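Local coordinates for protein dihydroxyacetone kinase (PDB 1UN8) that phosphorylates dihydroxyacetone with ATP, as a homodimer whose C-terminal eight-helix barrel binds the nucleotide and encloses a phospholipid, at residues G138-L143 / H148-A153; S195-Q200 / A204-H209; Q235-M240 / T273-S278; Q445-G450 / V454-T459; G473-I478 / C510-A515. All blocks are in the same frame, centred on the assembly; numbering follows the deposited sequence.

Contact 1: residues G138-L143 / H148-A153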
# COMPACT_ATOMS: atom_id res chain seq x y z
N GLY A 138 -23.56 0.30 -7.84
CA GLY A 138 -23.35 -1.14 -7.77
C GLY A 138 -22.54 -1.55 -8.99
O GLY A 138 -23.07 -2.12 -9.93
N ASP A 139 -21.25 -1.25 -8.96
CA ASP A 139 -20.37 -1.55 -10.08
C ASP A 139 -19.75 -2.94 -10.17
O ASP A 139 -19.23 -3.31 -11.22
CB ASP A 139 -19.27 -0.48 -10.14
CG ASP A 139 -18.40 -0.46 -8.89
OD1 ASP A 139 -18.94 -0.35 -7.77
OD2 ASP A 139 -17.16 -0.54 -9.02
N ASP A 140 -19.81 -3.72 -9.10
CA ASP A 140 -19.24 -5.07 -9.11
C ASP A 140 -19.94 -5.99 -10.12
O ASP A 140 -21.17 -6.00 -10.20
CB ASP A 140 -19.32 -5.66 -7.70
CG ASP A 140 -18.72 -7.06 -7.60
OD1 ASP A 140 -17.82 -7.39 -8.41
OD2 ASP A 140 -19.14 -7.82 -6.71
N ILE A 141 -19.16 -6.73 -10.90
CA ILE A 141 -19.73 -7.65 -11.89
C ILE A 141 -19.43 -9.11 -11.56
O ILE A 141 -19.73 -10.01 -12.35
CB ILE A 141 -19.19 -7.38 -13.31
CG1 ILE A 141 -17.71 -7.79 -13.39
CG2 ILE A 141 -19.40 -5.92 -13.69
CD1 ILE A 141 -17.04 -7.37 -14.69
N SER A 142 -18.83 -9.35 -10.40
CA SER A 142 -18.47 -10.70 -10.01
C SER A 142 -19.64 -11.67 -9.80
O SER A 142 -19.49 -12.87 -9.98
CB SER A 142 -17.64 -10.67 -8.73
OG SER A 142 -18.42 -10.28 -7.62
N LEU A 143 -20.80 -11.13 -9.43
CA LEU A 143 -21.97 -11.96 -9.15
C LEU A 143 -23.16 -11.67 -10.06
O LEU A 143 -24.11 -10.99 -9.67
CB LEU A 143 -22.38 -11.76 -7.69
CG LEU A 143 -21.23 -12.09 -6.73
CD1 LEU A 143 -21.52 -11.61 -5.31
CD2 LEU A 143 -21.00 -13.60 -6.76
N HIS A 148 -28.53 -7.21 -6.36
CA HIS A 148 -27.93 -5.95 -5.92
C HIS A 148 -26.41 -5.97 -5.98
O HIS A 148 -25.75 -6.30 -4.99
CB HIS A 148 -28.38 -5.65 -4.50
CG HIS A 148 -29.87 -5.64 -4.34
ND1 HIS A 148 -30.68 -4.71 -4.94
CD2 HIS A 148 -30.69 -6.48 -3.66
CE1 HIS A 148 -31.94 -4.97 -4.64
NE2 HIS A 148 -31.97 -6.04 -3.86
N PRO A 149 -25.83 -5.61 -7.14
CA PRO A 149 -24.37 -5.59 -7.31
C PRO A 149 -23.72 -4.74 -6.23
O PRO A 149 -24.15 -3.62 -5.96
CB PRO A 149 -24.18 -4.98 -8.70
CG PRO A 149 -25.45 -5.36 -9.41
CD PRO A 149 -26.50 -5.13 -8.36
N ARG A 150 -22.68 -5.26 -5.62
CA ARG A 150 -21.99 -4.52 -4.58
C ARG A 150 -21.30 -3.32 -5.19
O ARG A 150 -20.91 -3.34 -6.35
CB ARG A 150 -20.95 -5.40 -3.90
CG ARG A 150 -21.51 -6.58 -3.16
CD ARG A 150 -20.44 -7.65 -3.00
NE ARG A 150 -20.93 -8.80 -2.25
CZ ARG A 150 -20.24 -9.93 -2.10
NH1 ARG A 150 -19.04 -10.06 -2.65
NH2 ARG A 150 -20.77 -10.92 -1.40
N GLY A 151 -21.16 -2.27 -4.39
CA GLY A 151 -20.48 -1.08 -4.84
C GLY A 151 -19.05 -1.13 -4.30
O GLY A 151 -18.83 -1.25 -3.10
N ILE A 152 -18.08 -1.04 -5.22
CA ILE A 152 -16.68 -1.08 -4.85
C ILE A 152 -15.87 0.08 -5.46
O ILE A 152 -16.40 1.16 -5.67
CB ILE A 152 -16.08 -2.46 -5.23
CG1 ILE A 152 -16.18 -2.67 -6.75
CG2 ILE A 152 -16.82 -3.58 -4.45
CD1 ILE A 152 -16.51 -4.08 -7.15
N ALA A 153 -14.61 -0.16 -5.79
CA ALA A 153 -13.72 0.87 -6.32
C ALA A 153 -14.29 1.88 -7.32
O ALA A 153 -14.06 3.08 -7.20
CB ALA A 153 -12.48 0.22 -6.90
O HOH W 1 -22.02 -8.06 -6.50
O HOH W 2 -17.52 -8.52 -4.40
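Asp140 OD2, lying alongside the Arg150 side chain, accepts three hydrogen bonds. Ser142 OG donates one, at 2.7 Å from Asp140 OD2 and on the syn side of the carboxylate. Two waters donate the others. One of them also accepts from Arg150 N, and the other from Arg150 NH1. The carboxylate and guanidinium planes are only 20° apart, yet Asp140 OD2 and Arg150 NH1 stay 4.6 Å from each other. Asp140 OD1 takes Ser142 N from above the carboxylate plane, which makes an Asx turn. With CG anti to the backbone N (chi1 -179°), the Asp140 carboxylate points along the Arg150 side chain, where it can meet Ser142 and the waters. The backbones meet where Asp140 N donates to Arg150 O at 3.0 Å. Next to it, Ile152 N gives a fairly straight bond to Asp139 OD1, 2.8 Å long. Asp139 OD2 is held by Ser188 OG on strand 186-192. Ile152 CD1 rests on Asp140 CB, and Leu143 CD1 sits over the centre of one guanidinium face, 3.8 Å from Arg150 CZ. Arg150 NH1 also donates to Pro223 O. Gly151 is close to the substrate-binding Lys109, and Arg150 lies about 7 Å from the active-site His220, side chain to side chain. The dense bonding is consistent with a loop of well-defined shape beside the substrate site, with the charges of Asp140 and Arg150 probably partly balanced through water.

Contact 2: residues S195-Q200 / A204-H209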
# COMPACT_ATOMS: atom_id res chain seq x y z
N SER A 195 -8.20 -12.46 2.92
CA SER A 195 -9.02 -11.38 3.43
C SER A 195 -8.14 -10.44 4.26
O SER A 195 -6.93 -10.58 4.30
CB SER A 195 -10.18 -11.92 4.25
OG SER A 195 -11.15 -10.92 4.46
N CYS A 196 -8.76 -9.48 4.93
CA CYS A 196 -8.00 -8.50 5.71
C CYS A 196 -7.93 -8.78 7.20
O CYS A 196 -8.73 -9.55 7.74
CB CYS A 196 -8.62 -7.11 5.52
SG CYS A 196 -10.36 -7.07 6.03
N HIS A 197 -6.97 -8.15 7.86
CA HIS A 197 -6.82 -8.28 9.30
C HIS A 197 -7.74 -7.24 9.94
O HIS A 197 -7.68 -6.06 9.60
CB HIS A 197 -5.38 -8.02 9.73
CG HIS A 197 -4.42 -9.09 9.32
ND1 HIS A 197 -3.45 -8.89 8.36
CD2 HIS A 197 -4.31 -10.38 9.71
CE1 HIS A 197 -2.79 -10.01 8.17
NE2 HIS A 197 -3.29 -10.93 8.98
N LEU A 198 -8.58 -7.67 10.86
CA LEU A 198 -9.50 -6.77 11.53
C LEU A 198 -8.91 -6.26 12.83
O LEU A 198 -8.12 -6.94 13.47
CB LEU A 198 -10.81 -7.50 11.80
CG LEU A 198 -11.56 -7.95 10.55
CD1 LEU A 198 -12.75 -8.81 10.96
CD2 LEU A 198 -12.02 -6.73 9.74
N PRO A 199 -9.28 -5.04 13.25
CA PRO A 199 -8.77 -4.47 14.49
C PRO A 199 -9.42 -5.09 15.73
O PRO A 199 -9.93 -4.39 16.60
CB PRO A 199 -9.09 -2.98 14.35
CG PRO A 199 -10.37 -3.01 13.61
CD PRO A 199 -10.12 -4.06 12.54
N GLN A 200 -9.38 -6.42 15.80
CA GLN A 200 -9.98 -7.14 16.92
C GLN A 200 -9.56 -8.60 16.94
O GLN A 200 -9.03 -9.13 15.97
CB GLN A 200 -11.49 -7.08 16.81
CG GLN A 200 -11.99 -7.90 15.64
CD GLN A 200 -13.29 -7.39 15.07
OE1 GLN A 200 -13.44 -6.18 14.82
NE2 GLN A 200 -14.24 -8.30 14.83
N ALA A 204 -10.55 -17.09 13.51
CA ALA A 204 -9.56 -17.69 12.62
C ALA A 204 -8.87 -16.64 11.76
O ALA A 204 -9.45 -15.59 11.49
CB ALA A 204 -10.23 -18.74 11.74
N ALA A 205 -7.65 -16.94 11.33
CA ALA A 205 -6.90 -16.04 10.47
C ALA A 205 -7.78 -15.66 9.27
O ALA A 205 -8.80 -16.30 8.99
CB ALA A 205 -5.60 -16.67 10.01
N PRO A 206 -7.35 -14.63 8.57
CA PRO A 206 -8.12 -14.19 7.39
C PRO A 206 -8.37 -15.30 6.36
O PRO A 206 -7.45 -16.09 6.07
CB PRO A 206 -7.28 -13.04 6.83
CG PRO A 206 -6.41 -12.64 7.97
CD PRO A 206 -6.00 -13.91 8.66
N ARG A 207 -9.57 -15.37 5.81
CA ARG A 207 -9.84 -16.40 4.81
C ARG A 207 -8.73 -16.38 3.77
O ARG A 207 -8.27 -15.32 3.35
CB ARG A 207 -11.20 -16.19 4.16
CG ARG A 207 -11.57 -17.26 3.14
CD ARG A 207 -12.85 -16.87 2.42
NE ARG A 207 -13.77 -16.17 3.30
CZ ARG A 207 -14.58 -15.20 2.91
NH1 ARG A 207 -14.60 -14.80 1.65
NH2 ARG A 207 -15.36 -14.61 3.79
N HIS A 208 -8.30 -17.55 3.39
CA HIS A 208 -7.26 -17.72 2.43
C HIS A 208 -7.35 -19.10 1.74
O HIS A 208 -7.68 -20.10 2.39
CB HIS A 208 -5.87 -17.55 3.12
CG HIS A 208 -4.68 -18.11 2.31
ND1 HIS A 208 -4.10 -17.42 1.27
CD2 HIS A 208 -4.00 -19.28 2.42
CE1 HIS A 208 -3.11 -18.14 0.77
NE2 HIS A 208 -3.03 -19.27 1.45
N HIS A 209 -7.07 -19.16 0.48
CA HIS A 209 -7.04 -20.42 -0.20
C HIS A 209 -5.58 -20.58 -0.61
O HIS A 209 -5.01 -19.73 -1.28
CB HIS A 209 -8.06 -20.46 -1.34
CG HIS A 209 -9.46 -19.90 -0.93
ND1 HIS A 209 -10.26 -20.47 0.04
CD2 HIS A 209 -10.13 -18.81 -1.38
CE1 HIS A 209 -11.36 -19.75 0.18
NE2 HIS A 209 -11.31 -18.74 -0.67
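Pro206 packs its ring against the backbone of Ser195 and the imidazole of His197. Pro206 CB lies 3.5 Å from Ser195 O. On the same ring, Pro206 CG comes to 3.5 Å from His197 CD2 and a little further from His197 NE2. The proline approaches the imidazole at a slant. One residue on, the backbones are tied together: Ser195 N donates to Arg207 O at 2.9 Å, in the carbonyl plane. Ser195 CB lies just beside this bond, 3.8 Å from Arg207 N.

The second shell sets these groups in place. His197 has CG anti to its carbonyl carbon (chi1 -70°), and its ring turns CD2 and NE2 to Pro206 while ND1 bonds to Asp299 OD2. Lys301 of the second subunit also packs on His197. Arg207 NH1 makes a salt bridge with Glu214 OE1, on strand 213-215. His208 ND1 donates to Leu193 O, two residues before Ser195.

The arrangement is an irregular loop folded back on itself, joining strands 186-192 and 213-215 of the second sheet in the DhaK domain. Its Cys196 lies about 7 Å from the active-site His220, side chain to side chain.

Contact 3: residues Q235-M240 / T273-S278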
# COMPACT_ATOMS: atom_id res chain seq x y z
N GLN A 235 -2.75 -15.30 -15.84
CA GLN A 235 -3.98 -16.05 -15.90
C GLN A 235 -5.06 -15.31 -15.15
O GLN A 235 -6.16 -15.10 -15.67
CB GLN A 235 -3.75 -17.45 -15.32
CG GLN A 235 -2.84 -18.31 -16.20
CD GLN A 235 -2.46 -19.64 -15.56
OE1 GLN A 235 -3.33 -20.42 -15.19
NE2 GLN A 235 -1.16 -19.89 -15.44
N VAL A 236 -4.74 -14.88 -13.94
CA VAL A 236 -5.71 -14.14 -13.14
C VAL A 236 -6.20 -12.87 -13.84
O VAL A 236 -7.39 -12.62 -13.91
CB VAL A 236 -5.14 -13.79 -11.76
CG1 VAL A 236 -6.13 -12.94 -10.97
CG2 VAL A 236 -4.82 -15.07 -11.00
N VAL A 237 -5.28 -12.07 -14.38
CA VAL A 237 -5.71 -10.85 -15.04
C VAL A 237 -6.51 -11.09 -16.31
O VAL A 237 -7.49 -10.39 -16.57
CB VAL A 237 -4.50 -9.92 -15.34
CG1 VAL A 237 -4.91 -8.79 -16.27
CG2 VAL A 237 -3.99 -9.34 -14.04
N ASN A 238 -6.12 -12.09 -17.10
CA ASN A 238 -6.85 -12.35 -18.34
C ASN A 238 -8.25 -12.87 -18.04
O ASN A 238 -9.21 -12.55 -18.76
CB ASN A 238 -6.09 -13.33 -19.22
CG ASN A 238 -4.85 -12.71 -19.86
OD1 ASN A 238 -4.86 -11.54 -20.27
ND2 ASN A 238 -3.79 -13.50 -19.97
N LEU A 239 -8.39 -13.66 -16.99
CA LEU A 239 -9.69 -14.17 -16.63
C LEU A 239 -10.57 -12.98 -16.29
O LEU A 239 -11.74 -12.91 -16.70
CB LEU A 239 -9.56 -15.11 -15.43
CG LEU A 239 -10.85 -15.50 -14.69
CD1 LEU A 239 -11.92 -15.93 -15.68
CD2 LEU A 239 -10.54 -16.62 -13.71
N MET A 240 -10.00 -12.04 -15.54
CA MET A 240 -10.71 -10.85 -15.13
C MET A 240 -11.05 -10.00 -16.33
O MET A 240 -12.15 -9.46 -16.45
CB MET A 240 -9.86 -10.06 -14.14
CG MET A 240 -9.77 -10.71 -12.77
SD MET A 240 -8.64 -9.91 -11.59
CE MET A 240 -9.71 -8.64 -10.84
N THR A 273 -0.08 -4.46 -13.56
CA THR A 273 -0.24 -3.40 -14.53
C THR A 273 0.29 -3.86 -15.88
O THR A 273 -0.29 -3.57 -16.92
CB THR A 273 0.51 -2.14 -14.08
OG1 THR A 273 -0.07 -1.65 -12.86
CG2 THR A 273 0.42 -1.06 -15.15
N ARG A 274 1.39 -4.61 -15.87
CA ARG A 274 1.94 -5.10 -17.12
C ARG A 274 1.00 -6.09 -17.80
O ARG A 274 0.85 -6.08 -19.02
CB ARG A 274 3.29 -5.77 -16.88
CG ARG A 274 3.87 -6.41 -18.14
CD ARG A 274 5.07 -7.27 -17.80
NE ARG A 274 5.55 -8.02 -18.95
CZ ARG A 274 4.83 -8.92 -19.62
NH1 ARG A 274 3.58 -9.17 -19.26
NH2 ARG A 274 5.37 -9.56 -20.65
N GLU A 275 0.40 -6.97 -17.00
CA GLU A 275 -0.52 -7.97 -17.52
C GLU A 275 -1.70 -7.29 -18.20
O GLU A 275 -2.08 -7.66 -19.32
CB GLU A 275 -1.02 -8.87 -16.38
CG GLU A 275 0.08 -9.54 -15.55
CD GLU A 275 0.87 -10.57 -16.33
OE1 GLU A 275 0.87 -10.52 -17.58
OE2 GLU A 275 1.50 -11.44 -15.70
N LEU A 276 -2.27 -6.29 -17.53
CA LEU A 276 -3.39 -5.56 -18.08
C LEU A 276 -3.03 -4.94 -19.41
O LEU A 276 -3.81 -4.98 -20.35
CB LEU A 276 -3.83 -4.45 -17.13
CG LEU A 276 -4.95 -3.57 -17.72
CD1 LEU A 276 -6.29 -4.29 -17.63
CD2 LEU A 276 -5.03 -2.27 -16.96
N ALA A 277 -1.83 -4.37 -19.49
CA ALA A 277 -1.36 -3.73 -20.71
C ALA A 277 -1.18 -4.72 -21.85
O ALA A 277 -1.16 -4.34 -23.02
CB ALA A 277 -0.05 -3.00 -20.44
N SER A 278 -1.04 -5.99 -21.50
CA SER A 278 -0.86 -7.03 -22.50
C SER A 278 -2.13 -7.85 -22.71
O SER A 278 -2.12 -8.83 -23.44
CB SER A 278 0.27 -7.97 -22.07
OG SER A 278 1.43 -7.23 -21.75
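Val237 meets Glu275 flank to flank, and the two side chains slant across each other. The side-chain atoms that touch are all aliphatic carbons. Val237 CB lies 3.8 Å from Glu275 CB, and both valine methyls straddle that carbon. Only one of them goes on to the backbone: Val237 CG1 also comes to 3.8 Å from Leu276 N. The valine has CG1 anti to its backbone N (chi1 169°), which sets the methyls astride the glutamate carbon and brings CG1 to Leu276.

Glu275 shows Val237 its CB and not its acid. The chain bends at chi2 (-68°) and leads the carboxylate away from the valine. Glu275 OE2 is then hydrogen-bonded to Ser233 OG, at the start of helix 233-247. The glutamate thus packs its stem on one turn of that helix and bonds its end to another. Glu275 OE1 makes a long salt bridge of 3.5 Å with Arg274 NH1. Arg274 in turn pairs with Asp15 of the second subunit through NE. The buried carboxylate therefore has polar partners, and its charge is probably offset in part by the arginine.

No hydrogen bond crosses between 235-240 and 273-278. The CA atoms of Val237 and Glu275 are 6.4 Å apart, so the helices come close at this point with little between them. Both belong to the DhaK domain. Helix 233-247 sends Val236 and Met240 onto strand 186-192. Helix 266-277 lays Leu276 on strands 254-260 and 285-292. The two helices lie next to each other on the same mixed sheet.

Contact 4: residues Q445-G450 / V454-T459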
# COMPACT_ATOMS: atom_id res chain seq x y z
N GLN A 445 45.68 -0.36 -11.07
CA GLN A 445 45.48 1.04 -11.43
C GLN A 445 46.43 1.98 -10.71
O GLN A 445 46.80 3.02 -11.24
CB GLN A 445 44.03 1.45 -11.16
CG GLN A 445 43.13 1.19 -12.35
CD GLN A 445 43.57 1.99 -13.55
OE1 GLN A 445 43.47 3.22 -13.56
NE2 GLN A 445 44.06 1.29 -14.59
N LYS A 446 46.82 1.62 -9.49
CA LYS A 446 47.73 2.47 -8.75
C LYS A 446 49.08 2.39 -9.46
O LYS A 446 49.81 3.37 -9.56
CB LYS A 446 47.85 1.98 -7.31
CG LYS A 446 48.58 2.94 -6.40
CD LYS A 446 47.90 4.30 -6.36
CE LYS A 446 48.59 5.23 -5.37
NZ LYS A 446 48.02 6.61 -5.38
N LEU A 447 49.40 1.19 -9.97
CA LEU A 447 50.64 0.99 -10.70
C LEU A 447 50.59 1.80 -12.00
O LEU A 447 51.59 2.39 -12.41
CB LEU A 447 50.83 -0.49 -11.06
CG LEU A 447 51.23 -1.48 -9.96
CD1 LEU A 447 51.31 -2.88 -10.54
CD2 LEU A 447 52.57 -1.07 -9.38
N GLU A 448 49.42 1.82 -12.64
CA GLU A 448 49.27 2.55 -13.89
C GLU A 448 49.60 4.02 -13.67
O GLU A 448 50.04 4.71 -14.59
CB GLU A 448 47.85 2.41 -14.43
CG GLU A 448 47.77 2.58 -15.93
CD GLU A 448 48.53 1.49 -16.65
OE1 GLU A 448 48.11 0.31 -16.56
OE2 GLU A 448 49.55 1.80 -17.31
N GLN A 449 49.38 4.50 -12.45
CA GLN A 449 49.68 5.88 -12.10
C GLN A 449 51.16 5.99 -11.76
O GLN A 449 51.62 7.02 -11.29
CB GLN A 449 48.84 6.32 -10.91
CG GLN A 449 47.35 6.44 -11.20
CD GLN A 449 46.54 6.66 -9.93
OE1 GLN A 449 46.84 7.55 -9.13
NE2 GLN A 449 45.50 5.85 -9.75
N GLY A 450 51.89 4.90 -12.00
CA GLY A 450 53.32 4.89 -11.74
C GLY A 450 53.76 4.80 -10.29
O GLY A 450 54.72 5.46 -9.89
N VAL A 454 54.55 -2.03 -3.68
CA VAL A 454 54.03 -1.97 -2.33
C VAL A 454 52.96 -0.89 -2.17
O VAL A 454 51.98 -1.07 -1.44
CB VAL A 454 55.17 -1.73 -1.31
CG1 VAL A 454 54.60 -1.49 0.09
CG2 VAL A 454 56.07 -2.95 -1.29
N GLU A 455 53.14 0.24 -2.84
CA GLU A 455 52.15 1.31 -2.75
C GLU A 455 50.84 0.86 -3.37
O GLU A 455 49.77 1.08 -2.80
CB GLU A 455 52.66 2.56 -3.47
CG GLU A 455 52.95 3.71 -2.54
CD GLU A 455 53.98 4.67 -3.10
OE1 GLU A 455 53.71 5.28 -4.17
OE2 GLU A 455 55.05 4.82 -2.47
N ALA A 456 50.94 0.22 -4.54
CA ALA A 456 49.77 -0.25 -5.25
C ALA A 456 49.04 -1.32 -4.44
O ALA A 456 47.81 -1.31 -4.35
CB ALA A 456 50.19 -0.80 -6.62
N LEU A 457 49.81 -2.24 -3.85
CA LEU A 457 49.23 -3.31 -3.05
C LEU A 457 48.48 -2.75 -1.86
O LEU A 457 47.45 -3.29 -1.46
CB LEU A 457 50.32 -4.27 -2.57
CG LEU A 457 50.92 -5.18 -3.65
CD1 LEU A 457 52.04 -6.03 -3.06
CD2 LEU A 457 49.82 -6.06 -4.24
N ASN A 458 48.99 -1.66 -1.29
CA ASN A 458 48.34 -1.02 -0.16
C ASN A 458 47.07 -0.33 -0.59
O ASN A 458 46.11 -0.29 0.17
CB ASN A 458 49.26 -0.00 0.49
CG ASN A 458 49.78 -0.47 1.83
OD1 ASN A 458 49.04 -0.55 2.81
ND2 ASN A 458 51.07 -0.79 1.88
N THR A 459 47.06 0.23 -1.79
CA THR A 459 45.85 0.88 -2.29
C THR A 459 44.81 -0.22 -2.49
O THR A 459 43.63 -0.03 -2.20
CB THR A 459 46.11 1.61 -3.62
OG1 THR A 459 46.96 2.74 -3.39
CG2 THR A 459 44.80 2.10 -4.24
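Lys446 and Ala456 bring the two backbones close, with 4.9 Å between their CA atoms, where helix 430-448 ends and helix 453-468 begins after a short turn. The small side chain of Ala456 permits this approach. Lys446 CB sits 3.6 Å from Ala456 CA and almost as near to the methyl. On the neighbouring position, Leu447 covers the same methyl, with Leu447 CG 3.6 Å from Ala456 CB and CD2 beside it. The alanine is thus shared by a lysine stem and a leucine branch.

The rest of Lys446 passes over Thr459. The two side chains cross at about a right angle. Lys446 CG comes to 3.4 Å from Thr459 OG1, and CD and CE follow at nearly the same range. A bend at chi2 (59°) lays these carbons along the hydroxyl and carries the ammonium past it. Lys446 NZ remains 6.0 Å from Glu455 OE1, too far for an ion pair. Thr459 OG1 makes a weak bond back to Glu455 O in its own helix.

Leu447 also packs on Leu413, Ala414 and Phe417 of helix 413-427. On helix 453-468, Leu457 points away from 445-450 and touches the bound phospholipid. These helices are consecutive members of the eight-helix barrel that holds the lipid.

No hydrogen bond or salt bridge joins 445-450 to 454-459. The contact is van der Waals packing, mostly aliphatic but including the Thr459 hydroxyl, and lysine contributes its methylenes. The opposite charges of Lys446 and Glu455 can probably add only a weak, long-range attraction at this surface.

Contact 5: residues G473-I478 / C510-A515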
# COMPACT_ATOMS: atom_id res chain seq x y z
N GLY A 473 41.35 -7.01 12.93
CA GLY A 473 40.75 -7.55 14.12
C GLY A 473 39.43 -8.24 13.83
O GLY A 473 38.89 -8.92 14.71
N ASP A 474 38.90 -8.09 12.62
CA ASP A 474 37.62 -8.72 12.28
C ASP A 474 37.77 -10.16 11.80
O ASP A 474 36.82 -10.81 11.39
CB ASP A 474 36.84 -7.89 11.24
CG ASP A 474 36.38 -6.53 11.78
OD1 ASP A 474 36.14 -6.42 13.00
OD2 ASP A 474 36.24 -5.57 10.98
N ARG A 475 39.00 -10.66 11.84
CA ARG A 475 39.27 -12.04 11.46
C ARG A 475 39.19 -12.41 9.98
O ARG A 475 38.64 -13.45 9.62
CB ARG A 475 38.37 -12.99 12.27
CG ARG A 475 38.44 -12.75 13.79
CD ARG A 475 37.84 -13.91 14.59
NE ARG A 475 38.56 -15.16 14.36
CZ ARG A 475 38.19 -16.09 13.47
NH1 ARG A 475 37.11 -15.91 12.73
NH2 ARG A 475 38.93 -17.18 13.30
N THR A 476 39.77 -11.57 9.13
CA THR A 476 39.80 -11.87 7.70
C THR A 476 41.25 -11.74 7.25
O THR A 476 42.10 -11.30 8.03
CB THR A 476 38.96 -10.88 6.87
OG1 THR A 476 39.68 -9.64 6.72
CG2 THR A 476 37.63 -10.62 7.56
N MET A 477 41.53 -12.10 6.01
CA MET A 477 42.89 -12.02 5.49
C MET A 477 43.54 -10.66 5.79
O MET A 477 44.76 -10.54 5.86
CB MET A 477 42.89 -12.29 4.00
CG MET A 477 42.15 -11.26 3.19
SD MET A 477 42.11 -11.81 1.49
CE MET A 477 43.70 -11.24 0.93
N ILE A 478 42.71 -9.63 5.97
CA ILE A 478 43.22 -8.30 6.26
C ILE A 478 44.15 -8.32 7.47
O ILE A 478 45.18 -7.64 7.48
CB ILE A 478 42.05 -7.32 6.56
CG1 ILE A 478 41.08 -7.27 5.38
CG2 ILE A 478 42.60 -5.93 6.86
CD1 ILE A 478 41.70 -6.80 4.09
N CYS A 510 43.36 -16.36 15.78
CA CYS A 510 43.08 -17.60 16.50
C CYS A 510 42.53 -17.28 17.87
O CYS A 510 41.76 -18.06 18.43
CB CYS A 510 44.35 -18.42 16.68
SG CYS A 510 44.86 -19.29 15.20
N LEU A 511 42.92 -16.13 18.41
CA LEU A 511 42.46 -15.72 19.72
C LEU A 511 41.01 -15.25 19.71
O LEU A 511 40.17 -15.81 20.42
CB LEU A 511 43.37 -14.61 20.27
CG LEU A 511 44.84 -15.02 20.48
CD1 LEU A 511 45.60 -13.85 21.06
CD2 LEU A 511 44.93 -16.22 21.40
N SER A 512 40.72 -14.24 18.91
CA SER A 512 39.37 -13.68 18.83
C SER A 512 38.33 -14.60 18.20
O SER A 512 37.21 -14.16 17.91
CB SER A 512 39.42 -12.34 18.08
OG SER A 512 40.21 -12.45 16.91
N SER A 513 38.68 -15.86 18.00
CA SER A 513 37.74 -16.81 17.42
C SER A 513 36.61 -17.15 18.39
O SER A 513 36.84 -17.78 19.42
CB SER A 513 38.46 -18.11 17.02
OG SER A 513 37.53 -19.08 16.58
N LYS A 514 35.40 -16.73 18.05
CA LYS A 514 34.23 -17.00 18.88
C LYS A 514 33.92 -18.49 18.90
O LYS A 514 33.85 -19.11 19.96
CB LYS A 514 33.01 -16.24 18.37
CG LYS A 514 33.15 -14.72 18.37
CD LYS A 514 31.81 -14.05 18.03
CE LYS A 514 31.28 -14.50 16.67
NZ LYS A 514 29.94 -13.92 16.37
N ALA A 515 33.72 -19.06 17.71
CA ALA A 515 33.42 -20.48 17.58
C ALA A 515 34.43 -21.31 18.36
O ALA A 515 35.60 -21.41 17.97
CB ALA A 515 33.44 -20.89 16.11
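Arg475 extends over the backbone of Ser512 and Ser513, with Ser513 CA lying over one face of its guanidinium. The contact joins two loops of the eight-helix barrel, the ATP-binding domain. One loop leads into helix 478-490 and carries Thr476 and Met477 of the ATP site. The other follows helix 495-511.

The arginine touches with most of its length. Arg475 CG lies 3.6 Å from Ser512 OG, and CD is equally close to that hydroxyl. Further out, Arg475 NE is 3.6 Å from Ser513 CA, and NH2 comes to 3.9 Å from Ser513 CB. A bend at chi3 (62°) turns the guanidinium across the Ser513 backbone. The CB of Arg475 points toward 510-515.

No hydrogen bond links the two segments. The polar end of Arg475 is held by their neighbours: NE donates to Thr509 O, and NH2 makes a weak bond to Asn531 O. Arg475 thus spans from the 473-478 loop to the end of helix 495-511 and to the loop before helix 534-547. It also lies about 4 Å from Asp533 of the ATP site, side chain to side chain. Asp474, the residue before Arg475, forms a salt bridge with Lys147 of the second subunit. The nearest approach between the segments is Arg475 CD to Ser512 O, at 3.4 Å.

How the contacts relate
Contacts 1, 2 and 3 belong to the DhaK domain, and contacts 4 and 5 to the helical barrel some 50 to 70 Å away, centre to centre. Contact 3 is buried and contact 1 partly so; contacts 2, 4 and 5 are at the surface. Contacts 3 and 4 pair helices, without hydrogen bonds across them. Contacts 1 and 2 fold single loops back on themselves and use backbone bonds, with carboxylates and water added in contact 1. Contact 5 lays an arginine on serine backbone, with no hydrogen bond across. Contacts 1 and 2 lie near the active-site histidine, contact 5 holds ATP-site residues, and contact 4 borders the lipid. Each meets the second subunit, contact 3 the most.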